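Local coordinates for phytase (Klebsiella pneumoniae, PDB 2WU0), which probably hydrolyses phosphate esters of phytate (inositol hexakisphosphate) as a member of the histidine acid phosphatase family, at residues Ile91-Ser96 against Leu286-Asp291. The protein carries 4 engineered substitutions. Residues are numbered along the deposited sequence; the frame is centred on the assembly and turned at random.
With SO4 (sulfate ion), chain F.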
loop_
_atom_site.group_PDB
_atom_site.type_symbol
_atom_site.label_atom_id
_atom_site.label_comp_id
_atom_site.label_asym_id
_atom_site.label_seq_id
_atom_site.Cartn_x
_atom_site.Cartn_y
_atom_site.Cartn_z
ATOM N N ILE A 91 1.128 -8.969 19.761
ATOM C CA ILE A 91 1.445 -8.331 18.483
ATOM C C ILE A 91 2.927 -8.469 18.152
ATOM O O ILE A 91 3.759 -8.485 19.034
ATOM C CB ILE A 91 1.038 -6.821 18.535
ATOM C CG1 ILE A 91 1.143 -6.156 17.153
ATOM C CG2 ILE A 91 1.870 -6.050 19.599
ATOM C CD1 ILE A 91 0.606 -4.746 17.123
ATOM N N TYR A 92 3.252 -8.613 16.879
ATOM C CA TYR A 92 4.634 -8.498 16.422
ATOM C C TYR A 92 4.624 -7.599 15.204
ATOM O O TYR A 92 3.930 -7.891 14.225
ATOM C CB TYR A 92 5.228 -9.848 16.041
ATOM C CG TYR A 92 6.683 -9.766 15.613
ATOM C CD1 TYR A 92 7.703 -9.723 16.566
ATOM C CD2 TYR A 92 7.041 -9.715 14.263
ATOM C CE1 TYR A 92 9.029 -9.646 16.193
ATOM C CE2 TYR A 92 8.371 -9.636 13.877
ATOM C CZ TYR A 92 9.356 -9.602 14.848
ATOM O OH TYR A 92 10.673 -9.523 14.499
ATOM N N VAL A 93 5.375 -6.503 15.276
ATOM C CA VAL A 93 5.444 -5.538 14.198
ATOM C C VAL A 93 6.790 -5.649 13.512
ATOM O O VAL A 93 7.839 -5.617 14.159
ATOM C CB VAL A 93 5.240 -4.101 14.706
ATOM C CG1 VAL A 93 5.123 -3.148 13.531
ATOM C CG2 VAL A 93 3.993 -4.017 15.594
ATOM N N ARG A 94 6.745 -5.757 12.190
ATOM C CA ARG A 94 7.936 -5.868 11.373
ATOM C C ARG A 94 7.841 -4.882 10.239
ATOM O O ARG A 94 6.981 -5.019 9.377
ATOM C CB ARG A 94 8.055 -7.279 10.821
ATOM C CG ARG A 94 9.163 -7.474 9.819
ATOM C CD ARG A 94 9.548 -8.949 9.718
ATOM N NE ARG A 94 10.376 -9.224 8.548
ATOM C CZ ARG A 94 11.069 -10.341 8.367
ATOM N NH1 ARG A 94 11.038 -11.315 9.259
ATOM N NH2 ARG A 94 11.789 -10.492 7.273
ATOM N N ALA A 95 8.742 -3.903 10.240
ATOM C CA ALA A 95 8.735 -2.805 9.283
ATOM C C ALA A 95 9.917 -2.898 8.330
ATOM O O ALA A 95 11.007 -3.332 8.704
ATOM C CB ALA A 95 8.757 -1.460 10.021
ATOM N N SER A 96 9.676 -2.498 7.084
ATOM C CA SER A 96 10.745 -2.262 6.115
ATOM C C SER A 96 11.741 -1.294 6.752
ATOM O O SER A 96 11.333 -0.354 7.410
ATOM C CB SER A 96 10.158 -1.663 4.835
ATOM O OG SER A 96 11.155 -1.186 3.956
ATOM N N LEU A 286 1.726 -7.429 12.219
ATOM C CA LEU A 286 1.625 -6.177 11.487
ATOM C C LEU A 286 2.893 -5.994 10.669
ATOM O O LEU A 286 4.001 -5.940 11.221
ATOM C CB LEU A 286 1.452 -5.010 12.459
ATOM C CG LEU A 286 1.420 -3.589 11.893
ATOM C CD1 LEU A 286 0.355 -3.491 10.824
ATOM C CD2 LEU A 286 1.179 -2.567 13.003
ATOM N N LEU A 287 2.733 -5.921 9.350
ATOM C CA LEU A 287 3.852 -5.707 8.444
ATOM C C LEU A 287 3.653 -4.329 7.873
ATOM O O LEU A 287 2.568 -4.005 7.391
ATOM C CB LEU A 287 3.860 -6.763 7.335
ATOM C CG LEU A 287 3.897 -8.211 7.830
ATOM C CD1 LEU A 287 3.865 -9.195 6.680
ATOM C CD2 LEU A 287 5.133 -8.434 8.684
ATOM N N VAL A 288 4.686 -3.501 7.976
ATOM C CA VAL A 288 4.645 -2.139 7.472
ATOM C C VAL A 288 5.708 -1.971 6.400
ATOM O O VAL A 288 6.912 -2.058 6.686
ATOM C CB VAL A 288 4.919 -1.160 8.589
ATOM C CG1 VAL A 288 4.819 0.270 8.069
ATOM C CG2 VAL A 288 3.952 -1.431 9.742
ATOM N N ALA A 289 5.259 -1.743 5.169
ATOM C CA ALA A 289 6.137 -1.673 4.009
ATOM C C ALA A 289 5.588 -0.646 3.019
ATOM O O ALA A 289 5.040 0.375 3.431
ATOM C CB ALA A 289 6.262 -3.051 3.350
ATOM N N HIS A 290 5.707 -0.924 1.721
ATOM C CA HIS A 290 5.459 0.098 0.708
ATOM C C HIS A 290 4.295 -0.257 -0.177
ATOM O O HIS A 290 3.808 -1.403 -0.164
ATOM C CB HIS A 290 6.730 0.340 -0.105
ATOM C CG HIS A 290 7.946 0.417 0.755
ATOM N ND1 HIS A 290 8.247 1.531 1.499
ATOM C CD2 HIS A 290 8.870 -0.521 1.081
ATOM C CE1 HIS A 290 9.339 1.294 2.209
ATOM N NE2 HIS A 290 9.729 0.050 1.983
ATOM N N ASP A 291 3.836 0.760 -0.911
ATOM C CA ASP A 291 2.755 0.597 -1.860
ATOM C C ASP A 291 3.082 -0.483 -2.875
ATOM O O ASP A 291 2.228 -1.305 -3.202
ATOM C CB ASP A 291 2.369 1.922 -2.553
ATOM C CG ASP A 291 3.550 2.687 -3.133
ATOM O OD1 ASP A 291 4.634 2.108 -3.390
ATOM O OD2 ASP A 291 3.366 3.905 -3.357
HETATM S S SO4 F . 5.923 4.227 0.030
HETATM O O1 SO4 F . 6.978 3.956 -0.922
HETATM O O2 SO4 F . 4.829 3.327 -0.293
HETATM O O3 SO4 F . 6.425 3.958 1.367
HETATM O O4 SO4 F . 5.460 5.590 -0.044
#
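Ser-96 turns OG anti to its own N (chi1 169°). His-290 holds CG beside its backbone N and anti to its carbonyl carbon (chi1 -44°), which carries the imidazole edge to that hydroxyl just past the ends of two parallel strands, 91-95 and 284-289. These are neighbours in the central sheet of the histidine phosphatase fold, and the second also pairs with strand 14-24. The ladder starts where Leu-286 N gives to Tyr-92 O at 3.0 Å; Leu-286 O then takes Arg-94 N, almost in line with the carbonyl. Arg-94 O receives Val-288 N from a position well off the carbonyl plane, and the last rung runs from Ser-96 N to Val-288 O.

On the face toward helix 99-112, Val-93 lies alongside Leu-286, CG1 4.0 Å from CD2. Next to them Ala-95 CB sits 4.1 Å from Val-288 CB. The other face carries Arg-94, whose CB meets Leu-287 CD2 at 3.8 Å; its extended chain continues to a salt bridge with Asp-128.

Beyond the strands the contact becomes polar. His-290, the N-cap of helix 291-300, and Asp-291 correspond to the His-Asp motif of histidine acid phosphatases, whose aspartate is probably the proton donor in relatives. The imidazole uses both nitrogens at its edge, which should fix its rotation. NE2 lies 2.7 Å from Ser-96 OG, which also bonds Gln-132. ND1 faces a sulfate, probably from the crystallisation liquor, that Arg-24, Arg-28 and Arg-100 also bind, probably where a substrate phosphate would lie. Asp-291 N donates to its O2 at 2.8 Å, and His-290 ND1 to its O3 at 3.0 Å, nearly straight at 171°.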